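PDB 1Z6M: conserved hypothetical protein from Enterococcus faecalis, which is of unknown function but has a thioredoxin-like fold with a CxxC motif, consistent with a DsbA-like thiol-disulfide oxidoreductase. Local coordinates for residues V14-G19 with K30-I35; L20-S25 with R64-F69; P40-W45 with F149-I154; G79-H84 with E115-A120. One frame throughout, in Å; residues are numbered along the deposited sequence.

Contacts 1, 2 and 3 gather on one mixed sheet of the thioredoxin-like fold. Contact 1 lays the loop 14-19 on the central strand 29-35, and contact 2 pairs edge strand 20-22 with strand 62-68; their centres are about 6 Å apart, and the E33-R64 salt bridge and K67 tie them together. Contact 3, centred about 13 Å from contact 1, sets the start of helix 40-58 against the cis-proline loop and strand 152-155, where C42 marks the probable redox site. Contact 4 is a helix pair outside the sheet, about 19 Å from contact 3 between centres, reached from contact 2 through H83, which packs on L68 and F69.

Contact 1 (V14-G19 with K30-I35)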
loop_
_atom_site.group_PDB
_atom_site.type_symbol
_atom_site.label_atom_id
_atom_site.label_comp_id
_atom_site.label_asym_id
_atom_site.label_seq_id
_atom_site.Cartn_x
_atom_site.Cartn_y
_atom_site.Cartn_z
ATOM N N VAL A 14 -3.232 -13.689 4.867
ATOM C CA VAL A 14 -2.937 -12.293 5.168
ATOM C C VAL A 14 -3.478 -11.966 6.555
ATOM O O VAL A 14 -4.326 -12.697 7.084
ATOM C CB VAL A 14 -3.495 -11.329 4.084
ATOM C CG1 VAL A 14 -2.881 -11.657 2.717
ATOM C CG2 VAL A 14 -5.018 -11.383 4.012
ATOM N N ASN A 15 -2.994 -10.881 7.146
ATOM C CA ASN A 15 -3.468 -10.469 8.459
ATOM C C ASN A 15 -3.722 -8.969 8.502
ATOM O O ASN A 15 -3.298 -8.225 7.611
ATOM C CB ASN A 15 -2.478 -10.905 9.554
ATOM C CG ASN A 15 -1.128 -10.200 9.433
ATOM O OD1 ASN A 15 -1.026 -8.987 9.634
ATOM N ND2 ASN A 15 -0.091 -10.959 9.083
ATOM N N THR A 16 -4.418 -8.538 9.544
ATOM C CA THR A 16 -4.731 -7.131 9.742
ATOM C C THR A 16 -3.834 -6.498 10.802
ATOM O O THR A 16 -4.174 -5.456 11.361
ATOM C CB THR A 16 -6.203 -6.952 10.139
ATOM O OG1 THR A 16 -6.449 -7.660 11.361
ATOM C CG2 THR A 16 -7.100 -7.511 9.048
ATOM N N GLU A 17 -2.679 -7.111 11.050
ATOM C CA GLU A 17 -1.755 -6.636 12.080
ATOM C C GLU A 17 -0.579 -5.840 11.528
ATOM O O GLU A 17 -0.321 -4.722 11.979
ATOM C CB GLU A 17 -1.247 -7.814 12.911
ATOM C CG GLU A 17 -2.320 -8.478 13.746
ATOM C CD GLU A 17 -2.886 -7.569 14.824
ATOM O OE1 GLU A 17 -2.094 -6.867 15.497
ATOM O OE2 GLU A 17 -4.128 -7.565 15.003
ATOM N N THR A 18 0.138 -6.413 10.567
ATOM C CA THR A 18 1.359 -5.790 10.077
ATOM C C THR A 18 1.044 -4.656 9.121
ATOM O O THR A 18 0.286 -4.845 8.161
ATOM C CB THR A 18 2.227 -6.823 9.356
ATOM O OG1 THR A 18 2.490 -7.905 10.248
ATOM C CG2 THR A 18 3.545 -6.204 8.920
ATOM N N GLY A 19 1.647 -3.495 9.355
ATOM C CA GLY A 19 1.530 -2.414 8.395
ATOM C C GLY A 19 0.976 -1.132 8.944
ATOM O O GLY A 19 0.917 -0.934 10.155
ATOM N N LYS A 30 -12.159 -4.760 7.013
ATOM C CA LYS A 30 -10.702 -4.655 7.000
ATOM C C LYS A 30 -10.225 -4.729 5.568
ATOM O O LYS A 30 -10.449 -5.728 4.885
ATOM C CB LYS A 30 -10.069 -5.790 7.812
ATOM C CG LYS A 30 -10.570 -5.917 9.264
ATOM C CD LYS A 30 -10.376 -4.635 10.067
ATOM C CE LYS A 30 -10.647 -4.869 11.542
ATOM N NZ LYS A 30 -10.723 -3.587 12.276
HETATM N N MSE A 31 -9.595 -3.654 5.110
HETATM C CA MSE A 31 -9.115 -3.550 3.734
HETATM C C MSE A 31 -7.602 -3.676 3.746
HETATM O O MSE A 31 -6.919 -2.794 4.259
HETATM C CB MSE A 31 -9.539 -2.204 3.140
HETATM C CG MSE A 31 -9.103 -1.979 1.692
HETATM SE SE MSE A 31 -9.760 -0.409 0.960
HETATM C CE MSE A 31 -11.557 -0.673 1.174
ATOM N N ILE A 32 -7.091 -4.766 3.186
ATOM C CA ILE A 32 -5.653 -5.035 3.162
ATOM C C ILE A 32 -5.091 -4.645 1.801
ATOM O O ILE A 32 -5.606 -5.073 0.771
ATOM C CB ILE A 32 -5.388 -6.526 3.483
ATOM C CG1 ILE A 32 -5.718 -6.815 4.963
ATOM C CG2 ILE A 32 -3.941 -6.911 3.178
ATOM C CD1 ILE A 32 -5.951 -8.277 5.279
ATOM N N GLU A 33 -4.044 -3.825 1.799
ATOM C CA GLU A 33 -3.510 -3.272 0.554
ATOM C C GLU A 33 -2.020 -3.529 0.462
ATOM O O GLU A 33 -1.231 -2.899 1.178
ATOM C CB GLU A 33 -3.767 -1.754 0.476
ATOM C CG GLU A 33 -5.216 -1.403 0.735
ATOM C CD GLU A 33 -5.523 0.075 0.789
ATOM O OE1 GLU A 33 -4.930 0.892 0.035
ATOM O OE2 GLU A 33 -6.413 0.414 1.585
ATOM N N PHE A 34 -1.627 -4.429 -0.435
ATOM C CA PHE A 34 -0.212 -4.642 -0.742
ATOM C C PHE A 34 0.152 -3.712 -1.887
ATOM O O PHE A 34 -0.388 -3.826 -2.990
ATOM C CB PHE A 34 0.052 -6.097 -1.157
ATOM C CG PHE A 34 -0.009 -7.083 -0.025
ATOM C CD1 PHE A 34 -1.231 -7.617 0.394
ATOM C CD2 PHE A 34 1.156 -7.475 0.637
ATOM C CE1 PHE A 34 -1.288 -8.544 1.436
ATOM C CE2 PHE A 34 1.107 -8.384 1.677
ATOM C CZ PHE A 34 -0.108 -8.915 2.082
ATOM N N ILE A 35 1.050 -2.775 -1.614
ATOM C CA ILE A 35 1.406 -1.770 -2.598
ATOM C C ILE A 35 2.911 -1.503 -2.575
ATOM O O ILE A 35 3.611 -1.802 -1.598
ATOM C CB ILE A 35 0.653 -0.420 -2.399
ATOM C CG1 ILE A 35 0.999 0.202 -1.056
ATOM C CG2 ILE A 35 -0.882 -0.573 -2.590
ATOM C CD1 ILE A 35 0.559 1.664 -0.959
#
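In this thioredoxin-like fold, V14 and T16 of the loop leading into edge strand 20-22 lie on I32, K30 and F34, whose side chains share one face of the central strand 29-35. The opposite face, bearing M31 and E33, is turned to helix 40-58. The closest apolar pair is V14 with I32: V14 CG2 meets I32 CD1 at 3.5 Å, tighter than a usual carbon contact. The other V14 methyl, CG1, anti to the carbonyl carbon, comes to the edge of the F34 ring near its plane, 3.7 Å from CE1. A beta-branched valine suits this place because its two methyls serve two partners at once. Helix 132-145 also touches V14, through E141 and A145. Farther along, T16 CG2 packs 3.6 Å from K30 CB, the two side chains crossing at about a right angle. Here lysine offers only its aliphatic base; its NZ bonds to S25 O and forms a salt bridge with E63. I32 CD1 also lies 3.5 Å from N15 O, a carbonyl that accepts from K67 NZ. Within the loop, N15 forms an Asx turn: its OD1 takes E17 N at 2.9 Å, tilted 15° from the carbonyl plane, and T18 N at 3.0 Å, in that plane and nearly straight, with an N-H...OD1 angle of 170°.

Contact 2 (L20-S25 with R64-F69)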
loop_
_atom_site.group_PDB
_atom_site.type_symbol
_atom_site.label_atom_id
_atom_site.label_comp_id
_atom_site.label_asym_id
_atom_site.label_seq_id
_atom_site.Cartn_x
_atom_site.Cartn_y
_atom_site.Cartn_z
ATOM N N LEU A 20 0.608 -0.236 8.040
ATOM C CA LEU A 20 0.104 1.074 8.403
ATOM C C LEU A 20 -1.408 1.004 8.553
ATOM O O LEU A 20 -2.108 0.657 7.604
ATOM C CB LEU A 20 0.479 2.072 7.304
ATOM C CG LEU A 20 -0.035 3.505 7.415
ATOM C CD1 LEU A 20 0.495 4.176 8.675
ATOM C CD2 LEU A 20 0.356 4.298 6.178
ATOM N N HIS A 21 -1.905 1.331 9.745
ATOM C CA HIS A 21 -3.341 1.275 10.015
ATOM C C HIS A 21 -3.969 2.644 9.861
ATOM O O HIS A 21 -3.557 3.588 10.527
ATOM C CB HIS A 21 -3.594 0.770 11.430
ATOM C CG HIS A 21 -3.218 -0.659 11.623
ATOM N ND1 HIS A 21 -1.909 -1.077 11.718
ATOM C CD2 HIS A 21 -3.980 -1.769 11.754
ATOM C CE1 HIS A 21 -1.882 -2.387 11.889
ATOM N NE2 HIS A 21 -3.124 -2.832 11.895
ATOM N N ILE A 22 -4.974 2.730 9.002
ATOM C CA ILE A 22 -5.725 3.973 8.780
ATOM C C ILE A 22 -7.175 3.701 9.141
ATOM O O ILE A 22 -7.803 2.821 8.559
ATOM C CB ILE A 22 -5.643 4.443 7.297
ATOM C CG1 ILE A 22 -4.192 4.674 6.849
ATOM C CG2 ILE A 22 -6.519 5.668 7.048
ATOM C CD1 ILE A 22 -3.399 5.675 7.689
ATOM N N GLY A 23 -7.699 4.452 10.103
ATOM C CA GLY A 23 -9.074 4.269 10.521
ATOM C C GLY A 23 -9.195 3.658 11.900
ATOM O O GLY A 23 -8.194 3.431 12.592
ATOM N N GLU A 24 -10.429 3.385 12.292
ATOM C CA GLU A 24 -10.719 2.845 13.616
ATOM C C GLU A 24 -10.368 1.360 13.737
ATOM O O GLU A 24 -10.702 0.571 12.864
ATOM C CB GLU A 24 -12.189 3.090 13.945
ATOM C CG GLU A 24 -12.549 4.573 13.956
ATOM C CD GLU A 24 -14.040 4.844 14.110
ATOM O OE1 GLU A 24 -14.739 4.036 14.752
ATOM O OE2 GLU A 24 -14.508 5.879 13.586
ATOM N N SER A 25 -9.699 0.982 14.827
ATOM C CA SER A 25 -9.299 -0.419 15.037
ATOM C C SER A 25 -10.484 -1.381 15.080
ATOM O O SER A 25 -10.346 -2.560 14.777
ATOM C CB SER A 25 -8.478 -0.561 16.316
ATOM O OG SER A 25 -7.299 0.208 16.233
ATOM N N ARG A 64 -8.109 0.510 6.970
ATOM C CA ARG A 64 -7.145 0.103 5.954
ATOM C C ARG A 64 -5.886 -0.361 6.641
ATOM O O ARG A 64 -5.434 0.260 7.614
ATOM C CB ARG A 64 -6.799 1.259 5.028
ATOM C CG ARG A 64 -8.001 1.860 4.312
ATOM C CD ARG A 64 -7.629 3.173 3.645
ATOM N NE ARG A 64 -6.766 2.940 2.490
ATOM C CZ ARG A 64 -6.246 3.900 1.732
ATOM N NH1 ARG A 64 -6.462 5.179 2.019
ATOM N NH2 ARG A 64 -5.495 3.576 0.684
ATOM N N ILE A 65 -5.327 -1.460 6.128
ATOM C CA ILE A 65 -4.027 -1.941 6.584
ATOM C C ILE A 65 -3.118 -1.971 5.362
ATOM O O ILE A 65 -3.222 -2.841 4.495
ATOM C CB ILE A 65 -4.083 -3.319 7.293
ATOM C CG1 ILE A 65 -5.111 -3.319 8.429
ATOM C CG2 ILE A 65 -2.702 -3.679 7.826
ATOM C CD1 ILE A 65 -6.514 -3.793 8.008
ATOM N N ILE A 66 -2.249 -0.968 5.297
ATOM C CA ILE A 66 -1.425 -0.726 4.124
ATOM C C ILE A 66 -0.067 -1.388 4.325
ATOM O O ILE A 66 0.671 -1.036 5.265
ATOM C CB ILE A 66 -1.316 0.784 3.821
ATOM C CG1 ILE A 66 -2.711 1.364 3.524
ATOM C CG2 ILE A 66 -0.374 1.033 2.636
ATOM C CD1 ILE A 66 -2.769 2.888 3.536
ATOM N N LYS A 67 0.222 -2.345 3.450
ATOM C CA LYS A 67 1.412 -3.178 3.529
ATOM C C LYS A 67 2.369 -2.765 2.431
ATOM O O LYS A 67 2.130 -3.050 1.256
ATOM C CB LYS A 67 1.019 -4.654 3.428
ATOM C CG LYS A 67 0.117 -5.057 4.606
ATOM C CD LYS A 67 -0.371 -6.482 4.507
ATOM C CE LYS A 67 -1.375 -6.816 5.606
ATOM N NZ LYS A 67 -0.736 -7.163 6.929
ATOM N N LEU A 68 3.437 -2.082 2.828
ATOM C CA LEU A 68 4.415 -1.560 1.867
ATOM C C LEU A 68 5.380 -2.678 1.517
ATOM O O LEU A 68 6.211 -3.085 2.333
ATOM C CB LEU A 68 5.113 -0.318 2.424
ATOM C CG LEU A 68 4.150 0.834 2.746
ATOM C CD1 LEU A 68 4.938 2.014 3.277
ATOM C CD2 LEU A 68 3.317 1.260 1.553
ATOM N N PHE A 69 5.200 -3.196 0.303
ATOM C CA PHE A 69 5.846 -4.415 -0.172
ATOM C C PHE A 69 7.104 -4.011 -0.944
ATOM O O PHE A 69 7.020 -3.505 -2.081
ATOM C CB PHE A 69 4.821 -5.122 -1.077
ATOM C CG PHE A 69 5.152 -6.544 -1.495
ATOM C CD1 PHE A 69 6.342 -7.186 -1.155
ATOM C CD2 PHE A 69 4.237 -7.227 -2.298
ATOM C CE1 PHE A 69 6.585 -8.499 -1.603
ATOM C CE2 PHE A 69 4.479 -8.514 -2.734
ATOM C CZ PHE A 69 5.660 -9.153 -2.394
#
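The carbonyl O of L20 accepts I66 N at 2.8 Å, with an almost straight N-H...O angle of 174°, and also receives a CA-H...O contact from I65. At the next hydrogen-bonded pair, R64 O plays the same double part, taking I22 N and the CA-H of H21. With L20 N to I66 O and R64 N to I22 O, four backbone bonds join strands 20-22 and 64-68, antiparallel at 154° between their directions. L20-I66 and I22-R64 are the hydrogen-bonded pairs, H21-I65 the non-hydrogen-bonded one between them. L20, I22, R64 and I66 share a face, where L20 CB and I66 CB stand 4.1 Å apart and I22 CG1 meets I66 CD1 at 4.0 Å. Aliphatic residues suit positions L20 and I22, which helix 91-103 covers, while the chain of R64 lies against F46, L53 and V57 of helix 40-58. The arginine turns at chi3 (71°), which places NE; that atom pairs with E33 OE2, giving the charge of a buried residue an acidic partner. I66 CD1 lies 3.9 Å above the guanidinium plane, toward its rim. On the other face H21 and I65 run side by side, H21 CD2 being 3.8 Å from I65 CG1 in one of two I65 conformers, and H21 NE2 bonds to T16 O. The result is an antiparallel edge strand added to a beta-alpha-beta unit (29-35, 40-58, 62-68), as in DsbA-like members of the thioredoxin fold.

Contact 3 (P40-W45 with F149-I154); sequences PYCRKW and FVPTII
Apolar packing brings C42, Y41 and W45, on the first turns of helix 40-58, against V150 and P151. C42 SG reaches V150 CB at 3.6 Å and P151 CB at 3.7 Å. It also lies 3.6 Å from P151 N, so the sulfur rests beside the cis peptide bond between V150 and P151. The proline ring is touched from the helix by two more residues: its CD by Y41 CB at 3.6 Å and its CG by W45 CB at 4.1 Å. A compact, rigid ring suits a place where a helix and a loop come this close, with C42 and P151 CA atoms 5.1 Å apart. A CH-pi interaction continues the contact along strand 152-155. I153 CD1 sits over one face of the W45 indole, 3.6 Å from the centroid of the five-membered ring and 19° off its normal. In W45, chi1 (157°) sets CG anti to the backbone N, and NE1 bonds to E33 OE1, which restrains the ring's rotation. Within the loop, T152 OG1 donates to F149 O at 2.7 Å, from above the carbonyl plane. A CxxC sequence, C39 to C42, at a helix start beside a cis-proline loop is the hallmark of the thioredoxin active site, and this is consistent with such a role here.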
loop_
_atom_site.group_PDB
_atom_site.type_symbol
_atom_site.label_atom_id
_atom_site.label_comp_id
_atom_site.label_asym_id
_atom_site.label_seq_id
_atom_site.Cartn_x
_atom_site.Cartn_y
_atom_site.Cartn_z
ATOM N N PRO A 40 3.104 2.528 -10.775
ATOM C CA PRO A 40 2.050 3.392 -11.323
ATOM C C PRO A 40 0.648 2.769 -11.245
ATOM O O PRO A 40 -0.369 3.485 -11.270
ATOM C CB PRO A 40 2.504 3.611 -12.765
ATOM C CG PRO A 40 3.256 2.359 -13.106
ATOM C CD PRO A 40 3.993 2.001 -11.829
ATOM N N TYR A 41 0.586 1.449 -11.117
ATOM C CA TYR A 41 -0.702 0.783 -10.959
ATOM C C TYR A 41 -1.197 1.036 -9.532
ATOM O O TYR A 41 -2.379 1.280 -9.313
ATOM C CB TYR A 41 -0.592 -0.716 -11.256
ATOM C CG TYR A 41 -0.113 -1.054 -12.647
ATOM C CD1 TYR A 41 1.233 -0.945 -12.987
ATOM C CD2 TYR A 41 -1.004 -1.510 -13.618
ATOM C CE1 TYR A 41 1.683 -1.277 -14.257
ATOM C CE2 TYR A 41 -0.564 -1.836 -14.896
ATOM C CZ TYR A 41 0.782 -1.718 -15.205
ATOM O OH TYR A 41 1.251 -2.048 -16.449
ATOM N N CYS A 42 -0.278 1.006 -8.571
ATOM C CA CYS A 42 -0.591 1.383 -7.190
ATOM C C CYS A 42 -0.981 2.856 -7.114
ATOM O O CYS A 42 -1.899 3.210 -6.380
ATOM C CB CYS A 42 0.574 1.105 -6.254
ATOM S SG CYS A 42 0.912 -0.643 -6.059
ATOM N N ARG A 43 -0.300 3.710 -7.885
ATOM C CA ARG A 43 -0.678 5.126 -7.964
ATOM C C ARG A 43 -2.128 5.286 -8.428
ATOM O O ARG A 43 -2.889 6.074 -7.851
ATOM C CB ARG A 43 0.274 5.923 -8.869
ATOM C CG ARG A 43 -0.074 7.409 -9.002
ATOM C CD ARG A 43 0.917 8.164 -9.902
ATOM N NE ARG A 43 0.901 7.630 -11.265
ATOM C CZ ARG A 43 1.763 7.946 -12.226
ATOM N NH1 ARG A 43 2.717 8.834 -12.020
ATOM N NH2 ARG A 43 1.642 7.363 -13.408
ATOM N N LYS A 44 -2.511 4.544 -9.467
ATOM C CA LYS A 44 -3.872 4.564 -9.997
ATOM C C LYS A 44 -4.867 4.113 -8.931
ATOM O O LYS A 44 -5.901 4.752 -8.721
ATOM C CB LYS A 44 -3.967 3.676 -11.244
ATOM C CG LYS A 44 -5.352 3.599 -11.879
ATOM C CD LYS A 44 -5.739 4.892 -12.581
ATOM C CE LYS A 44 -7.189 4.893 -13.056
ATOM N NZ LYS A 44 -7.472 3.871 -14.100
ATOM N N TRP A 45 -4.568 2.995 -8.267
ATOM C CA TRP A 45 -5.410 2.521 -7.161
ATOM C C TRP A 45 -5.606 3.624 -6.118
ATOM O O TRP A 45 -6.734 3.910 -5.704
ATOM C CB TRP A 45 -4.808 1.258 -6.514
ATOM C CG TRP A 45 -5.273 1.022 -5.095
ATOM C CD1 TRP A 45 -4.507 1.119 -3.959
ATOM C CD2 TRP A 45 -6.613 0.733 -4.652
ATOM N NE1 TRP A 45 -5.278 0.870 -2.847
ATOM C CE2 TRP A 45 -6.571 0.641 -3.242
ATOM C CE3 TRP A 45 -7.835 0.532 -5.307
ATOM C CZ2 TRP A 45 -7.704 0.349 -2.474
ATOM C CZ3 TRP A 45 -8.959 0.231 -4.534
ATOM C CH2 TRP A 45 -8.882 0.144 -3.141
ATOM N N PHE A 149 2.276 -9.716 -6.926
ATOM C CA PHE A 149 2.113 -8.477 -7.673
ATOM C C PHE A 149 1.471 -7.385 -6.846
ATOM O O PHE A 149 0.786 -7.653 -5.845
ATOM C CB PHE A 149 1.290 -8.737 -8.938
ATOM C CG PHE A 149 1.797 -9.879 -9.751
ATOM C CD1 PHE A 149 1.173 -11.116 -9.684
ATOM C CD2 PHE A 149 2.930 -9.737 -10.533
ATOM C CE1 PHE A 149 1.656 -12.190 -10.408
ATOM C CE2 PHE A 149 3.418 -10.816 -11.275
ATOM C CZ PHE A 149 2.778 -12.036 -11.201
ATOM N N VAL A 150 1.704 -6.152 -7.265
ATOM C CA VAL A 150 1.047 -5.012 -6.654
ATOM C C VAL A 150 0.302 -4.215 -7.731
ATOM O O VAL A 150 0.659 -4.274 -8.909
ATOM C CB VAL A 150 2.046 -4.099 -5.888
ATOM C CG1 VAL A 150 2.636 -4.841 -4.672
ATOM C CG2 VAL A 150 3.142 -3.570 -6.814
ATOM N N PRO A 151 -0.763 -3.502 -7.346
ATOM C CA PRO A 151 -1.412 -3.570 -6.048
ATOM C C PRO A 151 -2.251 -4.843 -5.934
ATOM O O PRO A 151 -2.865 -5.271 -6.915
ATOM C CB PRO A 151 -2.329 -2.332 -6.057
ATOM C CG PRO A 151 -2.672 -2.154 -7.494
ATOM C CD PRO A 151 -1.460 -2.573 -8.259
ATOM N N THR A 152 -2.247 -5.465 -4.756
ATOM C CA THR A 152 -3.203 -6.517 -4.439
ATOM C C THR A 152 -4.012 -6.040 -3.254
ATOM O O THR A 152 -3.449 -5.780 -2.185
ATOM C CB THR A 152 -2.499 -7.856 -4.126
ATOM O OG1 THR A 152 -1.815 -8.301 -5.298
ATOM C CG2 THR A 152 -3.496 -8.928 -3.745
ATOM N N ILE A 153 -5.320 -5.880 -3.462
ATOM C CA ILE A 153 -6.217 -5.389 -2.429
ATOM C C ILE A 153 -7.136 -6.524 -2.039
ATOM O O ILE A 153 -7.656 -7.218 -2.918
ATOM C CB ILE A 153 -7.064 -4.157 -2.890
ATOM C CG1 ILE A 153 -6.231 -3.142 -3.704
ATOM C CG2 ILE A 153 -7.788 -3.510 -1.682
ATOM C CD1 ILE A 153 -5.052 -2.529 -2.993
ATOM N N ILE A 154 -7.340 -6.709 -0.739
ATOM C CA ILE A 154 -8.112 -7.836 -0.258
ATOM C C ILE A 154 -9.103 -7.348 0.795
ATOM O O ILE A 154 -8.730 -6.659 1.753
ATOM C CB ILE A 154 -7.200 -8.942 0.336
ATOM C CG1 ILE A 154 -6.263 -9.497 -0.739
ATOM C CG2 ILE A 154 -8.030 -10.076 0.936
ATOM C CD1 ILE A 154 -5.200 -10.423 -0.203
#

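Contact 4 (G79-H84 with E115-A120)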
loop_
_atom_site.group_PDB
_atom_site.type_symbol
_atom_site.label_atom_id
_atom_site.label_comp_id
_atom_site.label_asym_id
_atom_site.label_seq_id
_atom_site.Cartn_x
_atom_site.Cartn_y
_atom_site.Cartn_z
ATOM N N GLY A 79 10.921 2.515 -5.047
ATOM C CA GLY A 79 9.830 2.532 -4.084
ATOM C C GLY A 79 10.254 1.971 -2.748
ATOM O O GLY A 79 9.862 2.488 -1.704
ATOM N N ASN A 80 11.063 0.915 -2.782
ATOM C CA ASN A 80 11.558 0.328 -1.546
ATOM C C ASN A 80 12.235 1.367 -0.657
ATOM O O ASN A 80 12.027 1.394 0.556
ATOM C CB ASN A 80 12.564 -0.806 -1.814
ATOM C CG ASN A 80 11.994 -1.955 -2.635
ATOM O OD1 ASN A 80 10.817 -1.975 -2.989
ATOM N ND2 ASN A 80 12.853 -2.931 -2.937
ATOM N N VAL A 81 13.056 2.221 -1.269
ATOM C CA VAL A 81 13.747 3.261 -0.528
ATOM C C VAL A 81 12.713 4.156 0.155
ATOM O O VAL A 81 12.807 4.414 1.355
ATOM C CB VAL A 81 14.652 4.119 -1.439
ATOM C CG1 VAL A 81 15.292 5.254 -0.638
ATOM C CG2 VAL A 81 15.728 3.261 -2.112
HETATM N N MSE A 82 11.715 4.612 -0.603
HETATM C CA MSE A 82 10.673 5.468 -0.052
HETATM C C MSE A 82 9.901 4.831 1.097
HETATM O O MSE A 82 9.543 5.516 2.057
HETATM C CB MSE A 82 9.717 5.913 -1.160
HETATM C CG MSE A 82 10.258 7.049 -2.012
HETATM SE SE MSE A 82 10.283 8.669 -1.107
HETATM C CE MSE A 82 11.157 9.708 -2.326
ATOM N N HIS A 83 9.662 3.523 1.009
ATOM C CA HIS A 83 8.959 2.805 2.067
ATOM C C HIS A 83 9.644 2.943 3.414
ATOM O O HIS A 83 9.003 2.806 4.455
ATOM C CB HIS A 83 8.878 1.324 1.738
ATOM C CG HIS A 83 7.995 1.008 0.577
ATOM N ND1 HIS A 83 7.954 -0.242 0.009
ATOM C CD2 HIS A 83 7.107 1.767 -0.108
ATOM C CE1 HIS A 83 7.071 -0.245 -0.974
ATOM N NE2 HIS A 83 6.549 0.965 -1.073
ATOM N N HIS A 84 10.948 3.202 3.398
ATOM C CA HIS A 84 11.719 3.244 4.635
ATOM C C HIS A 84 11.720 4.621 5.289
ATOM O O HIS A 84 12.355 4.798 6.330
ATOM C CB HIS A 84 13.139 2.729 4.382
ATOM C CG HIS A 84 13.163 1.407 3.687
ATOM N ND1 HIS A 84 14.198 1.016 2.867
ATOM C CD2 HIS A 84 12.254 0.400 3.652
ATOM C CE1 HIS A 84 13.934 -0.181 2.372
ATOM N NE2 HIS A 84 12.757 -0.573 2.826
ATOM N N GLU A 115 19.900 8.657 -4.766
ATOM C CA GLU A 115 19.202 9.912 -5.030
ATOM C C GLU A 115 17.734 9.869 -4.612
ATOM O O GLU A 115 17.175 10.888 -4.261
ATOM C CB GLU A 115 19.354 10.331 -6.491
ATOM C CG GLU A 115 20.757 10.825 -6.854
ATOM C CD GLU A 115 21.135 12.158 -6.198
ATOM O OE1 GLU A 115 20.238 12.905 -5.749
ATOM O OE2 GLU A 115 22.343 12.475 -6.146
ATOM N N VAL A 116 17.130 8.676 -4.599
ATOM C CA VAL A 116 15.778 8.577 -4.061
ATOM C C VAL A 116 15.813 8.939 -2.572
ATOM O O VAL A 116 14.950 9.669 -2.093
ATOM C CB VAL A 116 15.152 7.180 -4.259
ATOM C CG1 VAL A 116 13.786 7.116 -3.585
ATOM C CG2 VAL A 116 15.021 6.850 -5.733
ATOM N N ALA A 117 16.811 8.435 -1.847
ATOM C CA ALA A 117 16.988 8.778 -0.437
ATOM C C ALA A 117 17.160 10.285 -0.238
ATOM O O ALA A 117 16.530 10.889 0.641
ATOM C CB ALA A 117 18.177 8.006 0.156
ATOM N N THR A 118 17.995 10.895 -1.074
ATOM C CA THR A 118 18.237 12.329 -1.015
ATOM C C THR A 118 16.943 13.091 -1.286
ATOM O O THR A 118 16.647 14.064 -0.606
ATOM C CB THR A 118 19.349 12.715 -2.012
ATOM O OG1 THR A 118 20.558 12.050 -1.623
ATOM C CG2 THR A 118 19.597 14.227 -2.029
ATOM N N TYR A 119 16.172 12.629 -2.263
ATOM C CA TYR A 119 14.885 13.251 -2.577
ATOM C C TYR A 119 13.917 13.143 -1.395
ATOM O O TYR A 119 13.230 14.112 -1.051
ATOM C CB TYR A 119 14.278 12.610 -3.824
ATOM C CG TYR A 119 13.061 13.332 -4.364
ATOM C CD1 TYR A 119 13.172 14.220 -5.433
ATOM C CD2 TYR A 119 11.796 13.130 -3.803
ATOM C CE1 TYR A 119 12.053 14.874 -5.937
ATOM C CE2 TYR A 119 10.678 13.781 -4.293
ATOM C CZ TYR A 119 10.811 14.652 -5.357
ATOM O OH TYR A 119 9.688 15.296 -5.825
ATOM N N ALA A 120 13.860 11.975 -0.765
ATOM C CA ALA A 120 12.997 11.810 0.410
ATOM C C ALA A 120 13.365 12.812 1.501
ATOM O O ALA A 120 12.491 13.416 2.124
ATOM C CB ALA A 120 13.049 10.379 0.944
#
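V81 and M82 on helix 77-83 meet V116, A117, Y119 and A120 on helix 113-123. V81 crosses V116 obliquely, its CB 3.8 Å from V116 CG1, while V81 CG1 touches V116 CG1 as well and lies 3.7 Å from A117 N and 4.1 Å from A117 CB. Selenomethionine M82 reaches further. Its CG lies 3.9 Å from V116 CG1, then chi2 (-72°) bends the chain and places SE beside A120 CB. The terminal CE finishes among three groups: A120 CB at 3.8 Å, V116 O, and Y119 CD2, also at 3.8 Å and approached obliquely to the ring. A long, flexible chain can fill such a place between a methyl and an aromatic ring, and the small A117 and A120 leave the valine and selenomethionine room against the second helix. The short axes approach to 9.1 Å and cross at -39°. In the next shell, W108 of helix 105-108 touches M82 and V116, and its ring also meets that of Y119, whose OH bonds to E107 OE1, restraining the ring at its tip. On helix 77-83, H83 faces the other way: its ND1 bonds to D70 OD1 and its NE2 accepts from V37 N, which joins this helix to the loop before the CxxC motif. The side-chain contacts across the pair join carbon and selenium, with two approaches to backbone polar atoms and no hydrogen bond, so the pairing depends on shape and dispersion; directional bonds lie within each helix and in the surrounding shell.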